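ESX secretion system protein EccC (Thermomonospora curvata, PDB 4NH0) is a weak ATPase of the ESX (type VII) secretion system, which exports EsxA and EsxB from the cell, and might be its translocase subunit. Local coordinates at residues 631-636 with 677-682; 625-630 with 683-688; 975-980 with 993-998; 979-984 with 1048-1053; 525-530 with 573-578. All blocks are in the same frame, centred on the assembly; numbering follows the deposited sequence.

Contact 1: residues 631-636 with 677-682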
# COMPACT_ATOMS: atom_id res chain seq x y z
N HIS A 631 11.33 -5.30 8.98
CA HIS A 631 11.46 -4.19 8.05
C HIS A 631 11.13 -4.67 6.64
O HIS A 631 11.48 -5.78 6.26
CB HIS A 631 12.87 -3.60 8.09
CG HIS A 631 13.14 -2.75 9.29
ND1 HIS A 631 13.14 -3.26 10.57
CD2 HIS A 631 13.41 -1.43 9.41
CE1 HIS A 631 13.41 -2.29 11.43
NE2 HIS A 631 13.57 -1.17 10.75
N ALA A 632 10.44 -3.82 5.88
CA ALA A 632 10.02 -4.19 4.53
C ALA A 632 10.30 -3.06 3.54
O ALA A 632 9.99 -1.90 3.81
CB ALA A 632 8.55 -4.55 4.52
N VAL A 633 10.87 -3.42 2.40
CA VAL A 633 11.12 -2.46 1.34
C VAL A 633 9.92 -2.43 0.39
O VAL A 633 9.42 -3.48 -0.01
CB VAL A 633 12.41 -2.79 0.56
CG1 VAL A 633 12.42 -4.24 0.12
CG2 VAL A 633 12.58 -1.85 -0.62
N VAL A 634 9.47 -1.23 0.05
CA VAL A 634 8.24 -1.08 -0.72
C VAL A 634 8.46 -0.48 -2.11
O VAL A 634 7.93 -0.98 -3.09
CB VAL A 634 7.21 -0.22 0.05
CG1 VAL A 634 6.28 0.51 -0.90
CG2 VAL A 634 6.43 -1.09 1.02
N GLY A 635 9.26 0.58 -2.19
CA GLY A 635 9.49 1.24 -3.46
C GLY A 635 10.77 2.03 -3.55
O GLY A 635 11.78 1.68 -2.93
N LEU A 636 10.74 3.10 -4.33
CA LEU A 636 11.91 3.94 -4.54
C LEU A 636 11.56 5.42 -4.37
O LEU A 636 10.79 5.97 -5.14
CB LEU A 636 12.49 3.70 -5.93
CG LEU A 636 13.83 4.37 -6.23
CD1 LEU A 636 14.93 3.78 -5.36
CD2 LEU A 636 14.18 4.24 -7.71
N ILE A 677 3.20 -7.48 1.24
CA ILE A 677 3.08 -8.86 1.66
C ILE A 677 4.26 -9.68 1.16
O ILE A 677 4.91 -10.39 1.92
CB ILE A 677 1.77 -9.50 1.16
CG1 ILE A 677 0.56 -8.81 1.79
CG2 ILE A 677 1.75 -10.98 1.48
CD1 ILE A 677 -0.77 -9.35 1.32
N THR A 678 4.54 -9.55 -0.14
CA THR A 678 5.63 -10.29 -0.76
C THR A 678 6.98 -9.87 -0.18
O THR A 678 7.85 -10.70 0.06
CB THR A 678 5.65 -10.08 -2.28
OG1 THR A 678 4.32 -10.15 -2.79
CG2 THR A 678 6.51 -11.13 -2.96
N SER A 679 7.14 -8.57 0.05
CA SER A 679 8.38 -8.03 0.62
C SER A 679 8.65 -8.64 1.99
O SER A 679 9.76 -9.09 2.27
CB SER A 679 8.31 -6.51 0.72
OG SER A 679 9.52 -5.98 1.23
N LEU A 680 7.63 -8.65 2.84
CA LEU A 680 7.73 -9.27 4.15
C LEU A 680 7.94 -10.77 4.02
O LEU A 680 8.65 -11.38 4.81
CB LEU A 680 6.48 -8.99 4.98
CG LEU A 680 6.34 -7.58 5.57
CD1 LEU A 680 4.96 -7.39 6.17
CD2 LEU A 680 7.41 -7.34 6.61
N ALA A 681 7.31 -11.36 3.00
CA ALA A 681 7.41 -12.79 2.76
C ALA A 681 8.83 -13.18 2.37
O ALA A 681 9.26 -14.31 2.59
CB ALA A 681 6.43 -13.22 1.69
N LEU A 682 9.56 -12.24 1.78
CA LEU A 682 10.92 -12.49 1.32
C LEU A 682 11.94 -12.37 2.45
O LEU A 682 12.99 -12.99 2.41
CB LEU A 682 11.29 -11.53 0.19
CG LEU A 682 10.63 -11.78 -1.16
CD1 LEU A 682 10.96 -10.66 -2.13
CD2 LEU A 682 11.06 -13.12 -1.72
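His-631 approaches Leu-680 through its backbone alone, its O lying 4.4 Å from Leu-680 CD2. The contact lays strand 631-639, at the antiparallel side of the mixed sheet of the second FtsK domain, against helix 669-683, which leaves the ATP-binding P-loop of this P-loop NTPase fold. The segment axes come within 7.3 Å and their directions differ by 139°, so strand and helix run roughly antiparallel. CB of His-631 points away from the helix; the imidazole ND1 bonds to Arg-629 O and the ring meets that of Trp-626. At Ala-632 the methyl points into the helix and touches two neighbouring residues there: CB is 3.7 Å from Leu-680 CD2 and 3.7 Å from Ser-679 OG. Leu-676, one turn earlier on the helix, also packs on this methyl. Val-633 brings both backbone and side chain, with CG1 3.6 Å from Ser-679 OG; its side chain also touches Leu-607, Leu-608 and Trp-649. Val-634 makes no contact with 677-682; it packs on Met-672 and Leu-676, earlier on the same helix. A buried serine makes the hydrogen bond to the strand carbonyl: with OG anti to its backbone N (chi1 -178°), Ser-679 donates to Val-633 O at 2.8 Å, the hydroxyl O tilted 19° from the carbonyl plane.

Contact 2: residues 625-630 with 683-688; sequences EWRGRL and LHTPQE
Arg-627 and Glu-688 reach each other with differently shaped chains: the arginine has CG anti to its backbone N (chi1 -168°) and bends at chi2 and chi3, whereas the glutamate runs extended beyond CG. Their side chains cross at about a right angle, yet guanidinium and carboxylate end nearly coplanar, 2° apart. The salt bridge is made of two bonds, the second of them weak: NH1 of Arg-627 donates to Glu-688 OE2 at 3.2 Å, on its syn side, and NH2 of Arg-627 to Glu-688 OE1 at 3.4 Å. On its anti side OE2 of Glu-688 also accepts from Thr-685 N at 2.9 Å, which ties the carboxylate to its own turn. This turn belongs to the beta-alpha-beta unit of strand 659-662, P-loop, helix 669-683 and strand 689-694 in the second FtsK domain; the loop 625-630 before strand 631-639 packs against it. An alanine in place of Glu-688 would probably leave the Arg-627 guanidinium without its counter-charge and Thr-685 N without this acceptor. The buried ring of His-684 sits beside Gly-628, whose CA is 3.4 Å from His-684 CD2 and whose N lies over one ring face, toward the rim. At the ring edge NE2 of His-684 takes a weak bond from Leu-630 N at 3.1 Å, while ND1 bonds to Leu-680 O, consistent with a neutral ring protonated on ND1.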
# COMPACT_ATOMS: atom_id res chain seq x y z
N GLU A 625 21.76 -9.13 7.69
CA GLU A 625 21.52 -8.49 8.97
C GLU A 625 20.06 -8.07 9.12
O GLU A 625 19.48 -8.17 10.21
CB GLU A 625 22.44 -7.27 9.13
CG GLU A 625 21.82 -6.10 9.88
CD GLU A 625 22.80 -4.96 10.08
OE1 GLU A 625 23.77 -4.86 9.31
OE2 GLU A 625 22.59 -4.16 11.02
N TRP A 626 19.46 -7.62 8.02
CA TRP A 626 18.10 -7.11 8.05
C TRP A 626 17.05 -8.15 7.65
O TRP A 626 16.03 -7.81 7.07
CB TRP A 626 17.98 -5.88 7.14
CG TRP A 626 18.65 -4.68 7.69
CD1 TRP A 626 19.83 -4.13 7.28
CD2 TRP A 626 18.20 -3.87 8.78
NE1 TRP A 626 20.14 -3.03 8.04
CE2 TRP A 626 19.15 -2.84 8.97
CE3 TRP A 626 17.08 -3.90 9.62
CZ2 TRP A 626 19.02 -1.87 9.95
CZ3 TRP A 626 16.95 -2.94 10.60
CH2 TRP A 626 17.91 -1.93 10.75
N ARG A 627 17.31 -9.41 7.98
CA ARG A 627 16.33 -10.45 7.74
C ARG A 627 15.60 -10.80 9.03
O ARG A 627 16.23 -11.17 10.02
CB ARG A 627 16.99 -11.71 7.16
CG ARG A 627 15.99 -12.72 6.61
CD ARG A 627 16.45 -14.14 6.85
NE ARG A 627 16.44 -14.47 8.27
CZ ARG A 627 15.36 -14.85 8.94
NH1 ARG A 627 14.20 -14.96 8.32
NH2 ARG A 627 15.44 -15.13 10.24
N GLY A 628 14.28 -10.67 9.02
CA GLY A 628 13.49 -10.96 10.20
C GLY A 628 13.52 -9.85 11.22
O GLY A 628 13.35 -10.08 12.41
N ARG A 629 13.73 -8.62 10.74
CA ARG A 629 13.76 -7.46 11.61
C ARG A 629 12.46 -6.68 11.49
O ARG A 629 12.35 -5.54 11.96
CB ARG A 629 14.95 -6.56 11.27
CG ARG A 629 16.27 -7.30 11.19
CD ARG A 629 16.87 -7.54 12.56
NE ARG A 629 17.47 -6.33 13.12
CZ ARG A 629 16.84 -5.48 13.92
NH1 ARG A 629 15.58 -5.71 14.27
NH2 ARG A 629 17.46 -4.40 14.38
N LEU A 630 11.47 -7.30 10.85
CA LEU A 630 10.17 -6.70 10.58
C LEU A 630 10.28 -5.40 9.79
O LEU A 630 9.43 -4.52 9.90
CB LEU A 630 9.41 -6.44 11.88
CG LEU A 630 8.67 -7.65 12.45
CD1 LEU A 630 7.78 -7.22 13.59
CD2 LEU A 630 7.86 -8.34 11.37
N LEU A 683 11.62 -11.57 3.46
CA LEU A 683 12.55 -11.33 4.56
C LEU A 683 12.14 -12.07 5.83
O LEU A 683 12.79 -11.93 6.87
CB LEU A 683 12.66 -9.83 4.85
CG LEU A 683 13.28 -8.98 3.74
CD1 LEU A 683 13.25 -7.51 4.11
CD2 LEU A 683 14.69 -9.44 3.45
N HIS A 684 11.08 -12.85 5.74
CA HIS A 684 10.59 -13.60 6.90
C HIS A 684 10.11 -14.99 6.51
O HIS A 684 9.71 -15.22 5.37
CB HIS A 684 9.47 -12.84 7.60
CG HIS A 684 9.84 -11.45 8.01
ND1 HIS A 684 9.85 -10.39 7.12
CD2 HIS A 684 10.21 -10.94 9.20
CE1 HIS A 684 10.22 -9.29 7.76
NE2 HIS A 684 10.45 -9.60 9.02
N THR A 685 10.15 -15.90 7.47
CA THR A 685 9.63 -17.25 7.27
C THR A 685 8.16 -17.29 7.68
O THR A 685 7.73 -16.48 8.49
CB THR A 685 10.44 -18.29 8.09
OG1 THR A 685 10.17 -18.12 9.48
CG2 THR A 685 11.93 -18.12 7.84
N PRO A 686 7.39 -18.23 7.11
CA PRO A 686 5.97 -18.37 7.43
C PRO A 686 5.69 -18.59 8.92
O PRO A 686 4.54 -18.43 9.35
CB PRO A 686 5.55 -19.59 6.62
CG PRO A 686 6.48 -19.60 5.46
CD PRO A 686 7.79 -19.12 6.00
N GLN A 687 6.71 -18.95 9.68
CA GLN A 687 6.56 -19.10 11.13
C GLN A 687 6.79 -17.78 11.84
O GLN A 687 6.52 -17.66 13.04
CB GLN A 687 7.53 -20.16 11.66
CG GLN A 687 7.15 -21.59 11.32
CD GLN A 687 8.06 -22.60 11.99
OE1 GLN A 687 7.61 -23.42 12.79
NE2 GLN A 687 9.34 -22.54 11.66
N GLU A 688 7.30 -16.80 11.11
CA GLU A 688 7.58 -15.49 11.68
C GLU A 688 6.47 -14.49 11.36
O GLU A 688 6.19 -13.59 12.16
CB GLU A 688 8.92 -14.96 11.18
CG GLU A 688 10.12 -15.72 11.72
CD GLU A 688 11.43 -15.26 11.11
OE1 GLU A 688 12.45 -15.23 11.83
OE2 GLU A 688 11.45 -14.95 9.90

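Contact 3: residues 975-980 with 993-998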
# COMPACT_ATOMS: atom_id res chain seq x y z
N ARG A 975 -39.43 -37.09 32.69
CA ARG A 975 -40.09 -38.01 31.77
C ARG A 975 -40.44 -37.29 30.47
O ARG A 975 -40.45 -36.07 30.41
CB ARG A 975 -41.35 -38.60 32.41
CG ARG A 975 -41.17 -38.97 33.87
CD ARG A 975 -42.24 -39.94 34.35
NE ARG A 975 -41.90 -41.32 34.02
CZ ARG A 975 -41.41 -42.20 34.88
NH1 ARG A 975 -41.19 -41.84 36.14
NH2 ARG A 975 -41.14 -43.44 34.49
N LEU A 976 -40.74 -38.07 29.43
CA LEU A 976 -40.96 -37.51 28.10
C LEU A 976 -42.33 -37.87 27.52
O LEU A 976 -42.85 -38.95 27.76
CB LEU A 976 -39.88 -38.00 27.14
CG LEU A 976 -38.42 -37.72 27.50
CD1 LEU A 976 -37.51 -38.47 26.55
CD2 LEU A 976 -38.13 -36.24 27.45
N ILE A 977 -42.89 -36.93 26.76
CA ILE A 977 -44.10 -37.19 25.98
C ILE A 977 -43.93 -36.57 24.60
O ILE A 977 -43.63 -35.38 24.48
CB ILE A 977 -45.36 -36.63 26.65
CG1 ILE A 977 -45.63 -37.37 27.96
CG2 ILE A 977 -46.55 -36.76 25.72
CD1 ILE A 977 -46.88 -36.92 28.66
N PHE A 978 -44.11 -37.37 23.56
CA PHE A 978 -43.83 -36.93 22.20
C PHE A 978 -45.08 -36.68 21.38
O PHE A 978 -46.06 -37.43 21.47
CB PHE A 978 -42.95 -37.96 21.48
CG PHE A 978 -41.59 -38.14 22.10
CD1 PHE A 978 -41.41 -38.99 23.18
CD2 PHE A 978 -40.50 -37.46 21.59
CE1 PHE A 978 -40.16 -39.15 23.74
CE2 PHE A 978 -39.25 -37.62 22.16
CZ PHE A 978 -39.08 -38.46 23.23
N ILE A 979 -45.05 -35.63 20.57
CA ILE A 979 -46.08 -35.38 19.57
C ILE A 979 -45.41 -35.34 18.20
O ILE A 979 -44.94 -34.29 17.76
CB ILE A 979 -46.84 -34.07 19.83
CG1 ILE A 979 -47.44 -34.08 21.23
CG2 ILE A 979 -47.93 -33.87 18.79
CD1 ILE A 979 -48.27 -32.86 21.54
N ASP A 980 -45.36 -36.49 17.55
CA ASP A 980 -44.63 -36.62 16.30
C ASP A 980 -45.50 -37.23 15.21
O ASP A 980 -45.46 -38.44 14.99
CB ASP A 980 -43.36 -37.45 16.51
CG ASP A 980 -42.46 -37.47 15.30
OD1 ASP A 980 -42.62 -36.59 14.43
OD2 ASP A 980 -41.59 -38.36 15.23
N HIS A 993 -38.10 -43.21 30.13
CA HIS A 993 -38.63 -41.86 30.32
C HIS A 993 -39.93 -41.68 29.55
O HIS A 993 -40.79 -40.90 29.94
CB HIS A 993 -37.61 -40.81 29.87
CG HIS A 993 -36.23 -41.03 30.43
ND1 HIS A 993 -35.31 -41.84 29.82
CD2 HIS A 993 -35.63 -40.52 31.52
CE1 HIS A 993 -34.19 -41.83 30.52
NE2 HIS A 993 -34.36 -41.04 31.56
N GLN A 994 -40.04 -42.41 28.44
CA GLN A 994 -41.23 -42.40 27.59
C GLN A 994 -42.51 -42.61 28.38
O GLN A 994 -42.63 -43.56 29.16
CB GLN A 994 -41.10 -43.46 26.50
CG GLN A 994 -42.42 -43.89 25.89
CD GLN A 994 -43.01 -42.83 24.98
OE1 GLN A 994 -44.22 -42.70 24.86
NE2 GLN A 994 -42.14 -42.07 24.32
N ILE A 995 -43.48 -41.72 28.18
CA ILE A 995 -44.77 -41.82 28.84
C ILE A 995 -45.89 -41.92 27.82
O ILE A 995 -46.72 -42.83 27.87
CB ILE A 995 -45.03 -40.63 29.77
CG1 ILE A 995 -44.10 -40.68 30.98
CG2 ILE A 995 -46.48 -40.61 30.24
CD1 ILE A 995 -44.26 -41.93 31.81
N GLY A 996 -45.91 -40.97 26.89
CA GLY A 996 -46.93 -40.94 25.86
C GLY A 996 -46.37 -40.59 24.49
O GLY A 996 -45.60 -39.64 24.35
N TYR A 997 -46.76 -41.36 23.48
CA TYR A 997 -46.35 -41.10 22.11
C TYR A 997 -47.57 -40.98 21.22
O TYR A 997 -48.40 -41.90 21.16
CB TYR A 997 -45.42 -42.20 21.61
CG TYR A 997 -44.79 -41.91 20.26
CD1 TYR A 997 -45.37 -42.38 19.09
CD2 TYR A 997 -43.62 -41.17 20.17
CE1 TYR A 997 -44.80 -42.12 17.86
CE2 TYR A 997 -43.05 -40.90 18.94
CZ TYR A 997 -43.64 -41.38 17.79
OH TYR A 997 -43.07 -41.11 16.57
N ALA A 998 -47.70 -39.86 20.52
CA ALA A 998 -48.87 -39.59 19.71
C ALA A 998 -48.52 -39.35 18.24
O ALA A 998 -47.69 -38.50 17.93
CB ALA A 998 -49.63 -38.40 20.26
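The Phe-978 ring has the carbonyl O of Gly-996 at its edge, near the ring plane, and meets the amide of Gln-994 obliquely, with NE2 of Gln-994 3.4 Å from Phe-978 CD1 and the two planes 14° apart. CG of Tyr-997, anti to the backbone N (chi1 -172°), sets the ring beside Phe-978, with CD2 of Tyr-997 3.5 Å from Phe-978 CB. Farther out the tyrosine lies alongside Asp-980, pointing the same way, with carboxylate and ring planes 83° apart. A Tyr-997 replaced by alanine would probably leave a gap beside Phe-978 CB and Asp-980 CB. These residues belong to two parallel strands of the third FtsK domain, 974-980 and 994-998; the first also pairs with strand 1039-1045 in the central sheet of this P-loop fold. Five backbone hydrogen bonds join the two segments, the first from Leu-976 N to His-993 O, just before the second strand; Phe-978 N reaches Gly-996 O at 2.8 Å. Ile-995 and Gly-996 face the single Ile-977, a shift in register consistent with a beta bulge. Ile-995 N still bonds to Leu-976 O, and its side chain packs CB on Ile-977 CG1 at 3.8 Å and CG1 on Arg-975 CB at 3.7 Å. The side chain of Asp-980 lies about 7 Å from the bound magnesium ion; its OD2 is modelled as accepting from Leu-985 N, but its placement is doubtful.

Contact 4: residues 979-984 with 1048-1053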
# COMPACT_ATOMS: atom_id res chain seq x y z
N ILE A 979 -45.05 -35.63 20.57
CA ILE A 979 -46.08 -35.38 19.57
C ILE A 979 -45.41 -35.34 18.20
O ILE A 979 -44.94 -34.29 17.76
CB ILE A 979 -46.84 -34.07 19.83
CG1 ILE A 979 -47.44 -34.08 21.23
CG2 ILE A 979 -47.93 -33.87 18.79
CD1 ILE A 979 -48.27 -32.86 21.54
N ASP A 980 -45.36 -36.49 17.55
CA ASP A 980 -44.63 -36.62 16.30
C ASP A 980 -45.50 -37.23 15.21
O ASP A 980 -45.46 -38.44 14.99
CB ASP A 980 -43.36 -37.45 16.51
CG ASP A 980 -42.46 -37.47 15.30
OD1 ASP A 980 -42.62 -36.59 14.43
OD2 ASP A 980 -41.59 -38.36 15.23
N TYR A 981 -46.28 -36.39 14.55
CA TYR A 981 -47.18 -36.83 13.49
C TYR A 981 -46.43 -37.52 12.35
O TYR A 981 -46.91 -38.50 11.79
CB TYR A 981 -47.98 -35.65 12.94
CG TYR A 981 -49.08 -35.16 13.85
CD1 TYR A 981 -49.53 -35.93 14.91
CD2 TYR A 981 -49.67 -33.92 13.64
CE1 TYR A 981 -50.54 -35.49 15.74
CE2 TYR A 981 -50.68 -33.47 14.47
CZ TYR A 981 -51.11 -34.25 15.51
OH TYR A 981 -52.11 -33.80 16.34
N SER A 982 -45.26 -36.98 12.01
CA SER A 982 -44.46 -37.53 10.92
C SER A 982 -43.70 -38.77 11.36
O SER A 982 -43.10 -39.46 10.54
CB SER A 982 -43.49 -36.47 10.40
OG SER A 982 -44.18 -35.34 9.91
N ARG A 983 -43.74 -39.04 12.67
CA ARG A 983 -43.01 -40.15 13.27
C ARG A 983 -41.54 -40.11 12.86
O ARG A 983 -41.06 -40.95 12.11
CB ARG A 983 -43.64 -41.49 12.87
CG ARG A 983 -45.16 -41.46 12.86
CD ARG A 983 -45.77 -42.85 12.93
NE ARG A 983 -44.83 -43.91 12.56
CZ ARG A 983 -44.68 -45.04 13.23
NH1 ARG A 983 -45.42 -45.28 14.31
NH2 ARG A 983 -43.80 -45.95 12.83
N SER A 984 -40.84 -39.10 13.37
CA SER A 984 -39.42 -38.89 13.09
C SER A 984 -38.59 -39.14 14.33
O SER A 984 -37.36 -39.17 14.28
CB SER A 984 -39.18 -37.46 12.59
OG SER A 984 -39.68 -37.28 11.27
N GLU A 1048 -46.56 -27.05 12.99
CA GLU A 1048 -47.46 -26.46 12.01
C GLU A 1048 -48.56 -27.45 11.62
O GLU A 1048 -49.63 -27.05 11.16
CB GLU A 1048 -46.70 -25.99 10.77
CG GLU A 1048 -46.24 -27.11 9.84
CD GLU A 1048 -44.99 -27.82 10.32
OE1 GLU A 1048 -44.50 -27.48 11.42
OE2 GLU A 1048 -44.49 -28.70 9.60
N MET A 1049 -48.29 -28.73 11.80
CA MET A 1049 -49.24 -29.78 11.46
C MET A 1049 -50.13 -30.14 12.64
O MET A 1049 -51.10 -30.88 12.49
CB MET A 1049 -48.50 -31.02 10.96
CG MET A 1049 -47.79 -30.83 9.62
SD MET A 1049 -46.51 -32.07 9.34
CE MET A 1049 -47.43 -33.58 9.62
N VAL A 1050 -49.79 -29.62 13.81
CA VAL A 1050 -50.57 -29.88 15.02
C VAL A 1050 -51.33 -28.62 15.43
O VAL A 1050 -52.18 -28.66 16.32
CB VAL A 1050 -49.68 -30.37 16.18
CG1 VAL A 1050 -48.98 -29.21 16.85
CG2 VAL A 1050 -50.50 -31.15 17.20
N ALA A 1051 -51.02 -27.51 14.77
CA ALA A 1051 -51.68 -26.24 15.05
C ALA A 1051 -52.84 -25.99 14.09
O ALA A 1051 -52.89 -24.94 13.44
CB ALA A 1051 -50.68 -25.10 14.99
N THR A 1052 -53.75 -26.95 14.00
CA THR A 1052 -54.92 -26.82 13.13
C THR A 1052 -55.96 -25.90 13.75
O THR A 1052 -55.67 -25.14 14.68
CB THR A 1052 -55.56 -28.18 12.84
OG1 THR A 1052 -56.03 -28.76 14.06
CG2 THR A 1052 -54.55 -29.12 12.20
N SER A 1053 -57.19 -25.97 13.23
CA SER A 1053 -58.30 -25.20 13.78
C SER A 1053 -58.56 -25.61 15.22
O SER A 1053 -58.80 -24.77 16.09
CB SER A 1053 -59.55 -25.39 12.93
OG SER A 1053 -59.90 -26.76 12.84
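Tyr-981 and Val-1050 form the close-packed part of this contact. Their side chains cross at about a right angle, and CG2 of Val-1050 approaches Tyr-981 CZ to 3.6 Å, with Val-1050 CB 3.7 Å from Tyr-981 CE2. CG of Tyr-981 is anti to its carbonyl carbon (chi1 -74°), and the ring beyond it lies against loop 1048-1053. At the edge of the ring, near its plane, sits the O of Met-1049, 3.3 Å from CE2 of Tyr-981. The buried Ile-979 adds an apolar touch, its CG2 4.1 Å from Val-1050 CG2, and Leu-1057 packs on both of these aliphatic residues. Asp-980 to Arg-983 is a type I beta turn at the end of strand 974-980, with Arg-983 N bonded to Asp-980 O at 2.9 Å; it faces the loop that follows strand 1039-1045, beside the third nucleotide site of the P-loop fold. The side chain of Ser-982 is about 6 Å from both the bound ATP and the magnesium ion. Toward solvent the packing thins out. Met-1049, bent at chi3, offers its methyl, CE, to Tyr-981 CB at 4.0 Å and to Ser-982 OG at 3.7 Å, and both Met-1049 and Ser-982 are exposed. No hydrogen bond crosses between the two segments; the hydroxyl of Ser-982 pairs instead with Asp-1046 OD2, in a position consistent with the Walker B region.

Contact 5: residues 525-530 with 573-578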
# COMPACT_ATOMS: atom_id res chain seq x y z
N GLY A 525 29.47 19.28 -40.11
CA GLY A 525 29.82 19.03 -41.50
C GLY A 525 30.97 18.05 -41.63
O GLY A 525 31.50 17.58 -40.62
N PRO A 526 31.35 17.72 -42.87
CA PRO A 526 32.49 16.84 -43.15
C PRO A 526 33.78 17.65 -43.35
O PRO A 526 33.74 18.87 -43.23
CB PRO A 526 32.08 16.15 -44.44
CG PRO A 526 31.30 17.21 -45.16
CD PRO A 526 30.61 18.05 -44.10
N VAL A 527 34.89 16.97 -43.63
CA VAL A 527 36.12 17.65 -44.02
C VAL A 527 36.64 17.04 -45.32
O VAL A 527 36.39 15.87 -45.61
CB VAL A 527 37.20 17.59 -42.90
CG1 VAL A 527 36.59 17.18 -41.57
CG2 VAL A 527 38.35 16.66 -43.27
N ASP A 528 37.36 17.84 -46.10
CA ASP A 528 37.62 17.52 -47.50
C ASP A 528 39.06 17.12 -47.81
O ASP A 528 39.94 17.21 -46.96
CB ASP A 528 37.23 18.72 -48.37
CG ASP A 528 35.88 19.29 -47.99
OD1 ASP A 528 34.93 19.18 -48.80
OD2 ASP A 528 35.75 19.83 -46.88
N GLU A 529 39.28 16.67 -49.04
CA GLU A 529 40.61 16.36 -49.55
C GLU A 529 40.66 16.65 -51.05
O GLU A 529 39.63 16.61 -51.72
CB GLU A 529 40.98 14.89 -49.25
CG GLU A 529 40.98 13.94 -50.45
CD GLU A 529 39.59 13.64 -51.01
OE1 GLU A 529 38.59 14.14 -50.45
OE2 GLU A 529 39.51 12.89 -52.00
N GLU A 530 41.84 16.97 -51.57
CA GLU A 530 41.98 17.33 -52.98
C GLU A 530 41.68 16.16 -53.90
O GLU A 530 40.72 16.20 -54.67
CB GLU A 530 43.39 17.85 -53.26
N GLU A 573 29.71 11.49 -42.97
CA GLU A 573 29.53 11.62 -41.53
C GLU A 573 30.03 12.98 -41.06
O GLU A 573 31.03 13.50 -41.56
CB GLU A 573 30.25 10.49 -40.79
CG GLU A 573 31.76 10.45 -41.00
CD GLU A 573 32.44 9.45 -40.08
OE1 GLU A 573 31.77 8.91 -39.18
OE2 GLU A 573 33.66 9.22 -40.26
N SER A 574 29.33 13.57 -40.10
CA SER A 574 29.66 14.90 -39.60
C SER A 574 30.94 14.89 -38.78
O SER A 574 31.32 13.86 -38.22
CB SER A 574 28.50 15.46 -38.77
OG SER A 574 28.28 14.68 -37.61
N LEU A 575 31.59 16.05 -38.70
CA LEU A 575 32.80 16.20 -37.90
C LEU A 575 32.49 15.99 -36.43
O LEU A 575 33.33 15.52 -35.67
CB LEU A 575 33.41 17.59 -38.12
CG LEU A 575 34.75 17.91 -37.46
CD1 LEU A 575 35.60 18.77 -38.38
CD2 LEU A 575 34.55 18.63 -36.13
N PHE A 576 31.26 16.34 -36.04
CA PHE A 576 30.80 16.15 -34.67
C PHE A 576 30.90 14.69 -34.25
O PHE A 576 31.51 14.37 -33.23
CB PHE A 576 29.36 16.64 -34.52
CG PHE A 576 28.84 16.59 -33.11
CD1 PHE A 576 28.18 15.46 -32.65
CD2 PHE A 576 29.00 17.66 -32.26
CE1 PHE A 576 27.70 15.41 -31.36
CE2 PHE A 576 28.52 17.62 -30.97
CZ PHE A 576 27.87 16.49 -30.51
N ASP A 577 30.31 13.81 -35.06
CA ASP A 577 30.30 12.38 -34.78
C ASP A 577 31.71 11.81 -34.71
O ASP A 577 32.01 10.98 -33.85
CB ASP A 577 29.48 11.64 -35.83
CG ASP A 577 28.02 12.04 -35.83
OD1 ASP A 577 27.49 12.35 -34.74
OD2 ASP A 577 27.41 12.06 -36.92
N VAL A 578 32.57 12.25 -35.62
CA VAL A 578 33.94 11.77 -35.68
C VAL A 578 34.71 12.11 -34.41
O VAL A 578 35.45 11.28 -33.88
CB VAL A 578 34.69 12.36 -36.90
CG1 VAL A 578 36.14 11.89 -36.91
CG2 VAL A 578 33.99 11.97 -38.19
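Gly-525 and Leu-575 bury the most surface here, with Val-527 next. The carbonyl O of Gly-525 accepts a hydrogen bond from Leu-575 N, modelled at 2.5 Å, a length too short to be trusted at this resolution. The same oxygen lies 3.4 Å from CA of Ser-574 in a CA-H...O contact. Ser-574 is the N-cap: its OG takes a weak capping bond from Asp-577 N at 3.4 Å. If the bond to Leu-575 is real, Gly-525 O would serve a first-turn N-H that has no acceptor from a preceding helical turn. In Leu-575 chi1 (-175°) places CG anti to the backbone N; CD1 beyond it meets Val-527 CG1 at 3.7 Å, the two side chains crossing at about a right angle. Pro-526 touches only lightly, its CB 4.1 Å from Glu-573 O. The loop 525-530 meets the N terminus of helix 575-583, in chain that probably belongs to the connection between FtsK 1 and FtsK 2. The helix start sits against the first FtsK domain: Phe-576 makes a cation-pi contact with Arg-322 of the P-loop helix 317-329 and rests on Val-523 and Met-353, and Glu-573 and Val-578 pack on Tyr-261.

From the N terminus, contact 5 comes first, joining the loop after strand 518-520 to the start of helix 575-583 across a stretch partly missing from the model. Contact 2 opens next and encloses contact 1: the chain runs through 625-630, strand 631-639, the P-loop and helix 669-683 before 683-688 closes the loop. These two touch, at Leu-683 CD1 and His-631 O, 3.3 Å apart, and tie sheet, helix and turn in the second FtsK domain. Contacts 3 and 4, in the third, share Ile-979 and Asp-980: contact 3 closes a short loop to strand 994-998, contact 4 a longer one to the loop after strand 1039-1045. Contacts 3 and 5 have centres about 116 Å apart.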